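Local coordinates for aspartate aminotransferase (Rhodobacter sphaeroides, PDB 3NRA), which probably catalyses the pyridoxal-phosphate-dependent exchange of an amino group between L-aspartate and 2-oxoglutarate, giving oxaloacetate and L-glutamate, at residues R22-L28 and K356-L360; V49-E53 and F384-H388; Q72-Y77 and R285-Q291; Q133-F137 and E371-T376; A180-F185 and Y211-A217. All blocks are in the same frame, centred on the assembly; numbering follows the deposited sequence.

Contact 1 of 5, residues R22-L28 and K356-L360; sequences RQSAAGL and KILRL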
# COMPACT_ATOMS: atom_id res chain seq x y z
N ARG B 22 -27.14 -9.18 -2.61
CA ARG B 22 -28.25 -9.85 -1.96
C ARG B 22 -27.75 -11.17 -1.35
O ARG B 22 -26.84 -11.83 -1.91
CB ARG B 22 -29.38 -10.10 -2.98
CG ARG B 22 -30.65 -10.76 -2.39
CD ARG B 22 -31.75 -11.01 -3.48
NE ARG B 22 -32.52 -12.24 -3.21
CZ ARG B 22 -33.57 -12.67 -3.93
NH1 ARG B 22 -34.02 -11.98 -4.99
NH2 ARG B 22 -34.18 -13.82 -3.59
N GLN B 23 -28.32 -11.55 -0.20
CA GLN B 23 -28.00 -12.84 0.43
C GLN B 23 -28.91 -13.90 -0.17
O GLN B 23 -30.14 -13.72 -0.23
CB GLN B 23 -28.16 -12.77 1.97
CG GLN B 23 -27.82 -14.12 2.76
CD GLN B 23 -26.39 -14.63 2.54
OE1 GLN B 23 -25.41 -13.89 2.72
NE2 GLN B 23 -26.27 -15.93 2.16
N SER B 24 -28.31 -15.00 -0.62
CA SER B 24 -29.05 -16.12 -1.20
C SER B 24 -29.41 -17.13 -0.10
O SER B 24 -28.68 -17.28 0.88
CB SER B 24 -28.21 -16.79 -2.32
OG SER B 24 -28.59 -18.14 -2.57
N ALA B 25 -30.53 -17.83 -0.28
CA ALA B 25 -30.94 -18.88 0.62
C ALA B 25 -30.32 -20.26 0.23
O ALA B 25 -30.63 -21.28 0.86
CB ALA B 25 -32.44 -18.97 0.65
N ALA B 26 -29.45 -20.29 -0.79
CA ALA B 26 -29.00 -21.54 -1.35
C ALA B 26 -28.21 -22.28 -0.30
O ALA B 26 -27.33 -21.70 0.36
CB ALA B 26 -28.13 -21.31 -2.63
N GLY B 27 -28.61 -23.54 -0.06
CA GLY B 27 -28.01 -24.35 1.01
C GLY B 27 -28.62 -24.13 2.40
O GLY B 27 -28.29 -24.82 3.32
N LEU B 28 -29.55 -23.17 2.54
CA LEU B 28 -30.17 -22.87 3.83
C LEU B 28 -31.69 -23.15 3.84
O LEU B 28 -32.36 -22.81 4.80
CB LEU B 28 -29.92 -21.40 4.19
CG LEU B 28 -28.45 -20.94 4.23
CD1 LEU B 28 -28.40 -19.43 4.50
CD2 LEU B 28 -27.66 -21.70 5.26
N LYS B 356 -25.09 -15.92 7.92
CA LYS B 356 -25.86 -15.72 6.70
C LYS B 356 -27.32 -15.40 7.02
O LYS B 356 -27.90 -14.50 6.42
CB LYS B 356 -25.79 -16.94 5.81
CG LYS B 356 -24.37 -17.20 5.26
CD LYS B 356 -24.28 -18.50 4.49
CE LYS B 356 -22.88 -18.66 3.84
NZ LYS B 356 -22.90 -19.66 2.72
N ILE B 357 -27.87 -16.09 8.01
CA ILE B 357 -29.26 -15.91 8.41
C ILE B 357 -29.51 -14.52 9.04
O ILE B 357 -30.53 -13.90 8.80
CB ILE B 357 -29.69 -17.09 9.36
CG1 ILE B 357 -29.95 -18.34 8.52
CG2 ILE B 357 -30.91 -16.74 10.19
CD1 ILE B 357 -30.07 -19.61 9.31
N LEU B 358 -28.55 -14.02 9.80
CA LEU B 358 -28.64 -12.66 10.35
C LEU B 358 -28.77 -11.61 9.25
O LEU B 358 -29.54 -10.67 9.38
CB LEU B 358 -27.41 -12.34 11.19
CG LEU B 358 -27.35 -12.93 12.57
CD1 LEU B 358 -26.03 -12.51 13.22
CD2 LEU B 358 -28.58 -12.49 13.44
N ARG B 359 -28.03 -11.80 8.17
CA ARG B 359 -28.09 -10.92 7.02
C ARG B 359 -29.42 -11.10 6.25
O ARG B 359 -30.10 -10.12 5.95
CB ARG B 359 -26.89 -11.20 6.10
CG ARG B 359 -26.81 -10.30 4.92
CD ARG B 359 -25.42 -10.24 4.38
NE ARG B 359 -25.34 -9.29 3.25
CZ ARG B 359 -25.31 -9.62 1.94
NH1 ARG B 359 -25.33 -10.90 1.53
NH2 ARG B 359 -25.23 -8.65 1.03
N LEU B 360 -29.80 -12.35 6.01
CA LEU B 360 -31.06 -12.67 5.29
C LEU B 360 -32.32 -12.18 6.03
O LEU B 360 -33.19 -11.55 5.43
CB LEU B 360 -31.18 -14.17 5.07
CG LEU B 360 -32.05 -14.56 3.89
CD1 LEU B 360 -31.21 -14.45 2.61
CD2 LEU B 360 -32.63 -15.98 4.06
O HOH W 1 -24.97 -21.49 2.01
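Gln-23 and Leu-360 meet where the loop 22-28, closed by a type II beta turn from Ala-25 to Leu-28, lies against helix 351-362 in the small domain of this class I aminotransferase. The tight part is a methyl pressed on the loop: Leu-360 has its CG opposite the backbone N (chi1 -155°), and its CD1 lies unusually close, 3.1 Å, to Gln-23 O and also touches Gln-23 CG; a flexible branched leucine suits a place where a helix side chain must fold down onto a loop. Leu-28 adds CD1, packed 3.8 Å from Lys-356 CB, while Ile-32 closes on Leu-360 from outside the pair.

Gln-23 bridges the two regimes. Its bent chain lays NE2 near the first methylenes of Lys-356 and lets it donate to Ser-24 O at 3.0 Å, whereas OE1 accepts from Arg-359 NH1 at 3.2 Å. The oxygen lies in the guanidinium plane, yet the amide itself stands nearly perpendicular to that plane (85°), and NH1 meets OE1 from above the carbonyl plane.

Towards solvent the hold is looser. The lysine chain runs out extended, and Lys-356 NZ donates to a water 2.9 Å away that in turn donates to Ala-26 O.

Contact 2 of 5, residues V49-E53 and F384-H388; sequences VDAHE and FSQDH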
# COMPACT_ATOMS: atom_id res chain seq x y z
N VAL B 49 -18.71 6.04 8.94
CA VAL B 49 -18.09 7.35 9.00
C VAL B 49 -19.10 8.46 8.57
O VAL B 49 -18.72 9.65 8.49
CB VAL B 49 -16.78 7.43 8.17
CG1 VAL B 49 -15.80 6.34 8.63
CG2 VAL B 49 -17.07 7.33 6.66
N ASP B 50 -20.36 8.08 8.29
CA ASP B 50 -21.47 9.04 8.20
C ASP B 50 -22.05 9.33 9.60
O ASP B 50 -22.32 10.46 9.92
CB ASP B 50 -22.58 8.55 7.25
CG ASP B 50 -22.07 8.31 5.82
OD1 ASP B 50 -21.06 8.90 5.45
OD2 ASP B 50 -22.65 7.51 5.09
N ALA B 51 -22.19 8.30 10.43
CA ALA B 51 -22.70 8.46 11.81
C ALA B 51 -21.68 9.15 12.70
O ALA B 51 -22.05 9.91 13.59
CB ALA B 51 -23.09 7.10 12.41
N HIS B 52 -20.41 8.84 12.50
CA HIS B 52 -19.32 9.45 13.28
C HIS B 52 -18.27 9.98 12.30
O HIS B 52 -17.44 9.20 11.76
CB HIS B 52 -18.76 8.41 14.25
CG HIS B 52 -19.81 7.71 15.05
ND1 HIS B 52 -20.39 8.27 16.17
CD2 HIS B 52 -20.47 6.54 14.83
CE1 HIS B 52 -21.32 7.45 16.64
NE2 HIS B 52 -21.40 6.40 15.84
N GLU B 53 -18.33 11.29 12.06
CA GLU B 53 -17.67 11.90 10.90
C GLU B 53 -16.14 11.96 11.05
O GLU B 53 -15.62 11.98 12.17
CB GLU B 53 -18.22 13.30 10.60
CG GLU B 53 -19.71 13.30 10.14
CD GLU B 53 -20.12 14.53 9.34
OE1 GLU B 53 -19.26 15.35 8.94
OE2 GLU B 53 -21.31 14.66 9.07
N PHE B 384 -19.33 -1.33 16.55
CA PHE B 384 -20.47 -0.52 16.97
C PHE B 384 -20.29 0.99 16.82
O PHE B 384 -21.10 1.77 17.32
CB PHE B 384 -20.93 -0.90 18.42
CG PHE B 384 -19.92 -0.63 19.49
CD1 PHE B 384 -19.85 0.62 20.12
CD2 PHE B 384 -19.07 -1.64 19.94
CE1 PHE B 384 -18.93 0.86 21.17
CE2 PHE B 384 -18.17 -1.42 20.95
CZ PHE B 384 -18.10 -0.15 21.57
N SER B 385 -19.30 1.43 16.05
CA SER B 385 -19.25 2.85 15.64
C SER B 385 -20.27 3.08 14.53
O SER B 385 -19.93 3.12 13.34
CB SER B 385 -17.84 3.27 15.24
OG SER B 385 -17.79 4.66 15.02
N GLN B 386 -21.53 3.19 14.96
CA GLN B 386 -22.71 3.16 14.09
C GLN B 386 -23.66 4.25 14.53
O GLN B 386 -23.47 4.87 15.60
CB GLN B 386 -23.43 1.83 14.21
CG GLN B 386 -22.59 0.57 13.87
CD GLN B 386 -22.16 0.52 12.43
OE1 GLN B 386 -22.84 1.09 11.52
NE2 GLN B 386 -21.02 -0.15 12.17
N ASP B 387 -24.70 4.47 13.73
CA ASP B 387 -25.85 5.23 14.18
C ASP B 387 -26.41 4.55 15.45
O ASP B 387 -26.63 3.36 15.45
CB ASP B 387 -26.93 5.28 13.10
CG ASP B 387 -28.20 6.01 13.57
OD1 ASP B 387 -28.26 7.26 13.43
OD2 ASP B 387 -29.14 5.34 14.06
N HIS B 388 -26.58 5.33 16.52
CA HIS B 388 -26.96 4.81 17.85
C HIS B 388 -28.25 4.02 17.81
O HIS B 388 -28.31 2.89 18.23
CB HIS B 388 -27.11 5.96 18.85
CG HIS B 388 -27.29 5.53 20.28
ND1 HIS B 388 -26.46 5.94 21.29
CD2 HIS B 388 -28.22 4.73 20.86
CE1 HIS B 388 -26.85 5.40 22.43
NE2 HIS B 388 -27.92 4.67 22.20
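His-52 reaches across to Ser-385 and Gln-386 from the loop that follows strand 42-43. Its CB begins 3.9 Å from Ser-385 OG. With CG opposite the backbone carbonyl carbon (chi1 -50°), the ring is carried edge-first toward the second loop: CG draws nearer to the same hydroxyl, and CD2 comes to 3.3 Å from Ser-385 OG. That hydroxyl is itself bonded to His-312 NE2, and the His-312 ring meets the His-52 ring with the two planes about 40° apart. Farther out, CE1 lies 3.5 Å from Gln-386 O, and at the tip NE2 donates to Gln-386 O over a short 2.6 Å. The bond is bent, 150° at the hydrogen, and NE2 stands well above the carbonyl plane. Histidine suits the place because a compact ring can present an N-H to a backbone oxygen without a long flexible chain.

Beside it Ala-51 puts CB 3.4 Å from Asp-387 N; its small methyl allows the two loops to come this near. From its backbone, His-52 O accepts from Ser-256 OG, three residues along from Lys-253, which carries the cofactor, while Asp-50 OD1 takes the backbone N of Gly-70 of the second subunit. The other loop makes an inverse gamma turn at Ser-385 and then N-caps helix 388-404, Asp-387 OD2 accepting from Ala-390 N: a strand-turn-helix junction of the small domain, clasped by the N-terminal loop.

Contact 3 of 5, residues Q72-Y77 and R285-Q291; sequences QAYTEY and RAAGYSQ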
# COMPACT_ATOMS: atom_id res chain seq x y z
N GLN B 72 3.62 18.71 -1.62
CA GLN B 72 2.78 17.76 -0.86
C GLN B 72 2.62 16.42 -1.59
O GLN B 72 2.55 15.39 -0.95
CB GLN B 72 1.41 18.36 -0.54
CG GLN B 72 0.61 17.55 0.50
CD GLN B 72 1.29 17.53 1.85
OE1 GLN B 72 1.45 18.56 2.49
NE2 GLN B 72 1.72 16.34 2.29
N ALA B 73 2.54 16.48 -2.92
CA ALA B 73 2.27 15.30 -3.74
C ALA B 73 3.40 14.31 -3.66
O ALA B 73 3.16 13.10 -3.70
CB ALA B 73 2.06 15.72 -5.21
N TYR B 74 4.65 14.83 -3.57
CA TYR B 74 5.84 13.99 -3.42
C TYR B 74 6.51 14.21 -2.04
O TYR B 74 6.69 15.35 -1.58
CB TYR B 74 6.84 14.28 -4.55
CG TYR B 74 6.38 13.75 -5.90
CD1 TYR B 74 5.52 14.49 -6.72
CD2 TYR B 74 6.79 12.50 -6.35
CE1 TYR B 74 5.09 13.99 -7.96
CE2 TYR B 74 6.38 12.01 -7.56
CZ TYR B 74 5.54 12.75 -8.38
OH TYR B 74 5.15 12.22 -9.57
N THR B 75 6.82 13.11 -1.37
CA THR B 75 7.46 13.13 -0.03
C THR B 75 8.51 12.06 -0.02
O THR B 75 8.53 11.18 -0.92
CB THR B 75 6.46 12.76 1.11
OG1 THR B 75 6.20 11.33 1.09
CG2 THR B 75 5.13 13.54 1.00
N GLU B 76 9.37 12.08 1.00
CA GLU B 76 10.29 11.00 1.28
C GLU B 76 9.48 9.74 1.44
O GLU B 76 8.33 9.81 1.85
CB GLU B 76 11.08 11.30 2.57
CG GLU B 76 12.22 12.32 2.36
CD GLU B 76 12.98 12.71 3.64
OE1 GLU B 76 13.04 11.88 4.59
OE2 GLU B 76 13.57 13.83 3.66
N TYR B 77 10.05 8.59 1.10
CA TYR B 77 9.31 7.30 1.21
C TYR B 77 8.79 7.04 2.62
O TYR B 77 7.67 6.57 2.78
CB TYR B 77 10.18 6.09 0.77
CG TYR B 77 10.74 6.16 -0.63
CD1 TYR B 77 9.92 6.43 -1.72
CD2 TYR B 77 12.10 5.93 -0.88
CE1 TYR B 77 10.43 6.48 -3.01
CE2 TYR B 77 12.63 6.00 -2.17
CZ TYR B 77 11.79 6.26 -3.23
OH TYR B 77 12.30 6.34 -4.51
N ARG B 285 5.03 5.50 -1.07
CA ARG B 285 4.76 6.32 0.07
C ARG B 285 3.30 6.21 0.42
O ARG B 285 2.51 5.74 -0.38
CB ARG B 285 5.12 7.77 -0.22
CG ARG B 285 4.38 8.40 -1.46
CD ARG B 285 4.82 9.81 -1.72
NE ARG B 285 6.23 9.80 -2.03
CZ ARG B 285 6.76 9.50 -3.22
NH1 ARG B 285 6.00 9.31 -4.32
NH2 ARG B 285 8.07 9.41 -3.33
N ALA B 286 2.95 6.59 1.65
CA ALA B 286 1.57 6.96 1.95
C ALA B 286 1.18 8.11 1.02
O ALA B 286 1.99 9.01 0.79
CB ALA B 286 1.45 7.39 3.44
N ALA B 287 -0.04 8.09 0.51
CA ALA B 287 -0.48 9.11 -0.48
C ALA B 287 -0.04 10.50 -0.02
O ALA B 287 -0.35 10.93 1.12
CB ALA B 287 -1.99 9.06 -0.68
N GLY B 288 0.73 11.18 -0.89
CA GLY B 288 1.25 12.49 -0.57
C GLY B 288 0.20 13.45 -0.04
O GLY B 288 0.39 14.05 1.01
N TYR B 289 -0.91 13.57 -0.75
CA TYR B 289 -1.95 14.51 -0.35
C TYR B 289 -2.61 14.09 0.95
O TYR B 289 -2.88 14.94 1.81
CB TYR B 289 -3.01 14.67 -1.45
CG TYR B 289 -2.50 15.31 -2.75
CD1 TYR B 289 -1.66 16.41 -2.75
CD2 TYR B 289 -2.92 14.83 -3.99
CE1 TYR B 289 -1.21 16.97 -3.92
CE2 TYR B 289 -2.49 15.41 -5.17
CZ TYR B 289 -1.63 16.45 -5.14
OH TYR B 289 -1.19 17.01 -6.30
N SER B 290 -2.85 12.78 1.11
CA SER B 290 -3.44 12.24 2.35
C SER B 290 -2.65 12.64 3.56
O SER B 290 -3.21 12.94 4.60
CB SER B 290 -3.56 10.71 2.30
OG SER B 290 -4.63 10.31 1.48
N GLN B 291 -1.32 12.66 3.42
CA GLN B 291 -0.44 12.88 4.58
C GLN B 291 -0.78 14.18 5.31
O GLN B 291 -0.81 14.20 6.53
CB GLN B 291 1.02 12.87 4.15
CG GLN B 291 1.56 11.46 3.86
CD GLN B 291 3.03 11.47 3.55
OE1 GLN B 291 3.81 12.08 4.28
NE2 GLN B 291 3.43 10.81 2.45
O HOH W 2 3.61 10.62 -4.82
O HOH W 3 5.02 7.65 3.41
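Arg-285 opens the contact by gripping the carbonyl of Thr-75. Its CG sits between the backbone N and the carbonyl carbon (chi1 58°) and the chain bends again at CD, which turns the guanidinium back onto the loop after helix 70-73. NE donates to Thr-75 O at 2.9 Å and NH2 adds a weak bond to the same oxygen, while NH1 reaches Ala-73 O through a water. Tyr-74 CA lies over one guanidinium face, and the Tyr-77 ring, tilted only 20° from that plane, brings CE1 to 3.8 Å from NH2.

Ala-286 contributes its backbone: N donates to a water held by Tyr-77 O. Gly-288 follows with CA 3.7 Å from Ala-73 O; any CB would run into the carbonyls of Gln-72 and Ala-73, so glycine is what lets the chains meet. Its own oxygen accepts from Gln-72 NE2 at 2.9 Å. Tyr-289 then sends CE1 to 3.7 Å from Ala-73 CB, and its ring meets Tyr-260 of the second subunit edge-to-face. Last, Gln-291 NE2 spends both hydrogens, on Thr-75 OG1 at 3.1 Å and on Ala-286 O at 2.8 Å, with OE1 taking Asp-80 N. Thr-75 OG1 in turn donates a hydrogen bond to Glu-76 O.

With Tyr-74 stacked on His-46 of the second subunit, this is part of the dimer interface, the region where fold-type I aminotransferases build their active sites from both chains.

Contact 4 of 5, residues Q133-F137 and E371-T376; sequences QPDYF and EFSPHT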
# COMPACT_ATOMS: atom_id res chain seq x y z
N GLN B 133 -4.61 -15.60 20.12
CA GLN B 133 -5.89 -16.11 19.64
C GLN B 133 -6.97 -15.84 20.71
O GLN B 133 -6.81 -16.26 21.85
CB GLN B 133 -5.79 -17.62 19.39
CG GLN B 133 -4.79 -18.00 18.32
CD GLN B 133 -4.85 -19.45 17.95
OE1 GLN B 133 -4.94 -20.30 18.81
NE2 GLN B 133 -4.78 -19.73 16.66
N PRO B 134 -8.02 -15.09 20.37
CA PRO B 134 -8.31 -14.39 19.14
C PRO B 134 -7.52 -13.11 18.99
O PRO B 134 -7.18 -12.45 20.00
CB PRO B 134 -9.79 -14.09 19.28
CG PRO B 134 -9.96 -13.92 20.74
CD PRO B 134 -9.15 -14.98 21.32
N ASP B 135 -7.23 -12.73 17.73
CA ASP B 135 -6.67 -11.43 17.44
C ASP B 135 -6.94 -11.05 15.95
O ASP B 135 -7.66 -11.74 15.22
CB ASP B 135 -5.15 -11.43 17.77
CG ASP B 135 -4.63 -10.06 18.23
OD1 ASP B 135 -5.11 -9.03 17.73
OD2 ASP B 135 -3.68 -10.01 19.06
N TYR B 136 -6.38 -9.93 15.55
CA TYR B 136 -6.71 -9.29 14.29
C TYR B 136 -6.54 -10.25 13.10
O TYR B 136 -5.59 -11.06 13.08
CB TYR B 136 -5.79 -8.06 14.14
CG TYR B 136 -5.99 -7.24 12.92
CD1 TYR B 136 -7.13 -6.45 12.77
CD2 TYR B 136 -5.00 -7.14 11.95
CE1 TYR B 136 -7.31 -5.65 11.66
CE2 TYR B 136 -5.17 -6.35 10.85
CZ TYR B 136 -6.34 -5.59 10.72
OH TYR B 136 -6.53 -4.78 9.62
N PHE B 137 -7.46 -10.17 12.14
CA PHE B 137 -7.57 -11.14 11.01
C PHE B 137 -6.26 -11.29 10.23
O PHE B 137 -5.91 -12.39 9.79
CB PHE B 137 -8.75 -10.77 10.05
CG PHE B 137 -8.35 -9.86 8.90
CD1 PHE B 137 -8.21 -8.49 9.09
CD2 PHE B 137 -8.06 -10.38 7.63
CE1 PHE B 137 -7.74 -7.66 8.05
CE2 PHE B 137 -7.63 -9.55 6.59
CZ PHE B 137 -7.47 -8.18 6.81
N GLU B 371 -12.69 -15.62 11.80
CA GLU B 371 -11.66 -14.69 11.27
C GLU B 371 -10.52 -14.42 12.26
O GLU B 371 -9.40 -14.07 11.84
CB GLU B 371 -12.28 -13.35 10.84
CG GLU B 371 -13.06 -13.38 9.50
CD GLU B 371 -12.21 -13.90 8.33
OE1 GLU B 371 -11.23 -13.23 7.93
OE2 GLU B 371 -12.53 -14.99 7.81
N PHE B 372 -10.79 -14.59 13.55
CA PHE B 372 -9.87 -14.19 14.62
C PHE B 372 -9.20 -15.34 15.32
O PHE B 372 -8.15 -15.17 15.91
CB PHE B 372 -10.60 -13.34 15.63
CG PHE B 372 -11.47 -12.30 14.99
CD1 PHE B 372 -10.92 -11.16 14.43
CD2 PHE B 372 -12.83 -12.51 14.85
CE1 PHE B 372 -11.70 -10.23 13.78
CE2 PHE B 372 -13.62 -11.58 14.18
CZ PHE B 372 -13.06 -10.45 13.66
N SER B 373 -9.81 -16.51 15.25
CA SER B 373 -9.21 -17.72 15.79
C SER B 373 -10.08 -18.88 15.35
O SER B 373 -11.30 -18.74 15.30
CB SER B 373 -9.20 -17.65 17.32
OG SER B 373 -8.98 -18.90 17.91
N PRO B 374 -9.48 -20.06 15.13
CA PRO B 374 -10.29 -21.25 14.83
C PRO B 374 -11.15 -21.71 16.01
O PRO B 374 -12.07 -22.46 15.82
CB PRO B 374 -9.24 -22.30 14.51
CG PRO B 374 -8.03 -21.86 15.24
CD PRO B 374 -8.05 -20.39 15.23
N HIS B 375 -10.86 -21.21 17.20
CA HIS B 375 -11.50 -21.63 18.42
C HIS B 375 -12.52 -20.62 18.95
O HIS B 375 -13.00 -20.78 20.05
CB HIS B 375 -10.43 -21.84 19.48
CG HIS B 375 -9.31 -22.69 19.03
ND1 HIS B 375 -9.50 -23.96 18.52
CD2 HIS B 375 -7.97 -22.45 18.95
CE1 HIS B 375 -8.33 -24.48 18.19
NE2 HIS B 375 -7.39 -23.58 18.43
N THR B 376 -12.83 -19.58 18.18
CA THR B 376 -13.87 -18.62 18.54
C THR B 376 -14.96 -18.65 17.46
O THR B 376 -15.48 -17.58 17.05
CB THR B 376 -13.30 -17.17 18.69
OG1 THR B 376 -12.61 -16.79 17.50
CG2 THR B 376 -12.36 -17.06 19.91
O HOH W 4 -4.72 -22.89 18.14
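A cis-proline turn at the C-terminal end of strand 128-133, in the large domain's central sheet, meets the loop between strands 364-368 and 380-383 of the small domain, so the contact is an interdomain one. Pro-134 CB packs 3.8 Å from Phe-372 CB, with Thr-376 CG2 against the same pyrrolidine ring; a rigid proline suits a sharp exit from a strand. Next to it Asp-135 N donates to Phe-372 O at 3.2 Å. Asp-135 O answers from the edge of the Phe-372 ring, lying in its plane 3.4 Å from CD1. The aspartate's carboxylate looks elsewhere, OD1 accepting from Ser-186 OG as well as from Tyr-136 N.

Gln-133 reaches out with CG opposite its carbonyl carbon (chi1 -62°) and the rest of its chain extended. Its NE2 rests 3.6 Å from Pro-374 CD; OE1 comes to the edge of the His-375 imidazole, the amide turned 79° from that ring. A water 2.7 Å from Gln-133 OE1 joins it to His-375 NE2. Replacing this glutamine by an alanine would probably leave that water held by His-375 alone of the two side chains and open a gap beside Pro-374. Within the loop itself an ST turn forms: His-375 N donates to Ser-373 OG at 3.1 Å.

Contact 5 of 5, residues A180-F185 and Y211-A217; sequences ARVFLF and YGATVIA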
# COMPACT_ATOMS: atom_id res chain seq x y z
N ALA B 180 10.56 -18.52 19.46
CA ALA B 180 9.89 -17.33 18.93
C ALA B 180 10.68 -16.08 19.33
O ALA B 180 10.98 -15.87 20.51
CB ALA B 180 8.48 -17.25 19.44
N ARG B 181 11.06 -15.28 18.34
CA ARG B 181 11.74 -13.99 18.60
C ARG B 181 10.96 -12.81 18.11
O ARG B 181 11.47 -11.65 18.17
CB ARG B 181 13.15 -14.02 18.00
CG ARG B 181 14.09 -15.07 18.64
CD ARG B 181 14.47 -14.66 20.09
NE ARG B 181 15.27 -15.67 20.77
CZ ARG B 181 14.80 -16.67 21.55
NH1 ARG B 181 13.48 -16.86 21.75
NH2 ARG B 181 15.68 -17.51 22.11
N VAL B 182 9.71 -13.05 17.70
CA VAL B 182 8.74 -11.99 17.49
C VAL B 182 7.41 -12.30 18.19
O VAL B 182 6.94 -13.46 18.19
CB VAL B 182 8.48 -11.77 15.99
CG1 VAL B 182 7.47 -10.60 15.77
CG2 VAL B 182 9.79 -11.53 15.25
N PHE B 183 6.78 -11.25 18.76
CA PHE B 183 5.41 -11.30 19.29
C PHE B 183 4.62 -10.10 18.75
O PHE B 183 5.05 -8.98 18.88
CB PHE B 183 5.47 -11.25 20.82
CG PHE B 183 4.10 -11.16 21.49
CD1 PHE B 183 3.08 -12.04 21.17
CD2 PHE B 183 3.90 -10.26 22.54
CE1 PHE B 183 1.87 -11.99 21.82
CE2 PHE B 183 2.66 -10.18 23.17
CZ PHE B 183 1.65 -11.06 22.81
N LEU B 184 3.45 -10.38 18.15
CA LEU B 184 2.58 -9.38 17.53
C LEU B 184 1.24 -9.47 18.23
O LEU B 184 0.72 -10.59 18.39
CB LEU B 184 2.40 -9.68 16.05
CG LEU B 184 1.24 -9.00 15.32
CD1 LEU B 184 1.39 -7.44 15.32
CD2 LEU B 184 1.10 -9.57 13.91
N PHE B 185 0.72 -8.33 18.69
CA PHE B 185 -0.59 -8.28 19.34
C PHE B 185 -1.26 -6.92 19.20
O PHE B 185 -0.57 -5.88 19.06
CB PHE B 185 -0.49 -8.70 20.83
CG PHE B 185 0.06 -7.63 21.75
CD1 PHE B 185 1.38 -7.25 21.68
CD2 PHE B 185 -0.74 -7.08 22.75
CE1 PHE B 185 1.91 -6.28 22.55
CE2 PHE B 185 -0.23 -6.10 23.62
CZ PHE B 185 1.10 -5.70 23.51
N TYR B 211 14.16 -12.80 26.48
CA TYR B 211 14.45 -13.71 25.38
C TYR B 211 14.94 -12.99 24.12
O TYR B 211 15.27 -13.64 23.14
CB TYR B 211 13.21 -14.55 25.08
CG TYR B 211 12.94 -15.55 26.14
CD1 TYR B 211 13.62 -16.77 26.16
CD2 TYR B 211 12.10 -15.27 27.19
CE1 TYR B 211 13.39 -17.70 27.18
CE2 TYR B 211 11.90 -16.18 28.22
CZ TYR B 211 12.54 -17.40 28.19
OH TYR B 211 12.34 -18.29 29.20
N GLY B 212 15.04 -11.67 24.16
CA GLY B 212 15.57 -10.90 23.05
C GLY B 212 14.57 -10.83 21.90
O GLY B 212 14.96 -10.82 20.76
N ALA B 213 13.28 -10.77 22.23
CA ALA B 213 12.24 -10.84 21.25
C ALA B 213 11.83 -9.43 20.88
O ALA B 213 11.89 -8.53 21.70
CB ALA B 213 11.01 -11.63 21.80
N THR B 214 11.45 -9.26 19.61
CA THR B 214 10.86 -8.04 19.11
C THR B 214 9.34 -8.12 19.31
O THR B 214 8.74 -9.17 19.13
CB THR B 214 11.20 -7.86 17.56
OG1 THR B 214 12.59 -7.57 17.40
CG2 THR B 214 10.41 -6.78 16.94
N VAL B 215 8.74 -7.01 19.71
CA VAL B 215 7.31 -6.94 19.89
C VAL B 215 6.77 -5.86 18.96
O VAL B 215 7.31 -4.75 18.91
CB VAL B 215 6.93 -6.57 21.37
CG1 VAL B 215 5.45 -6.38 21.50
CG2 VAL B 215 7.44 -7.63 22.37
N ILE B 216 5.72 -6.20 18.22
CA ILE B 216 4.93 -5.26 17.42
C ILE B 216 3.62 -5.05 18.17
O ILE B 216 2.84 -5.98 18.29
CB ILE B 216 4.62 -5.84 16.02
CG1 ILE B 216 5.93 -6.23 15.29
CG2 ILE B 216 3.77 -4.85 15.17
CD1 ILE B 216 5.71 -7.25 14.11
N ALA B 217 3.43 -3.88 18.75
CA ALA B 217 2.21 -3.58 19.51
C ALA B 217 1.26 -2.75 18.64
O ALA B 217 1.57 -1.62 18.26
CB ALA B 217 2.55 -2.83 20.78
O HOH W 5 17.75 -15.33 22.47
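The guanidinium of Arg-181 has Tyr-211 O over one face, 3.1 Å above its plane and offset toward the rim, while at its edge Ala-180 O lies in plane and accepts from NH1. Phe-176 O takes NH1 too. The Phe-185 ring presents its edge to Val-215, with CE1 3.7 Å from CG1, and meets Tyr-196 edge-to-face; with CG between the backbone N and the carbonyl carbon (chi1 78°), the ring leans toward the neighbouring strand, where CE1 also touches Ala-217 CB. A serine in place of Phe-185 would probably open a gap beside Val-215 CG1 and Ala-217 CB and leave Tyr-196 without its edge-to-face partner.

On the other face Leu-184 CD1 packs 3.5 Å from Ile-216 CG2. Beta-branched valine and isoleucine suit these extended positions. Thr-214 N bonds to Arg-181 O at 2.8 Å, and Phe-183 N to Thr-214 O, Ile-216 N to Phe-183 O and Phe-185 N to Ile-216 O continue the parallel ladder. Facing backbone groups thus pair within the beta-alpha-beta unit, while Val-182, Leu-184 and Val-215 bond outward, leaving apolar surfaces for burial and charge for the exposed end.

In the fold
Along the chain, contact 1 crosses contacts 2 and 4, and contact 3 crosses contact 4, while contact 5 falls between the segments of each of the others. Contact 5 lies inside the seven-stranded sheet of the large domain. Contact 4 starts from strand 128-133 of that sheet, beside strand 182-186, and touches contact 5 through Asp-135 OD2 and Phe-185 CA (3.6 Å). Contacts 1 and 2 bind N-terminal loops to the small domain, their centres about 26 Å apart. Contact 3, about 43 Å from contact 1 between centres, lies at the dimer interface, which contacts 2 and 4 also reach. Contact 4 thus ties the large domain to the small one, while contact 3 lies where the two subunits meet.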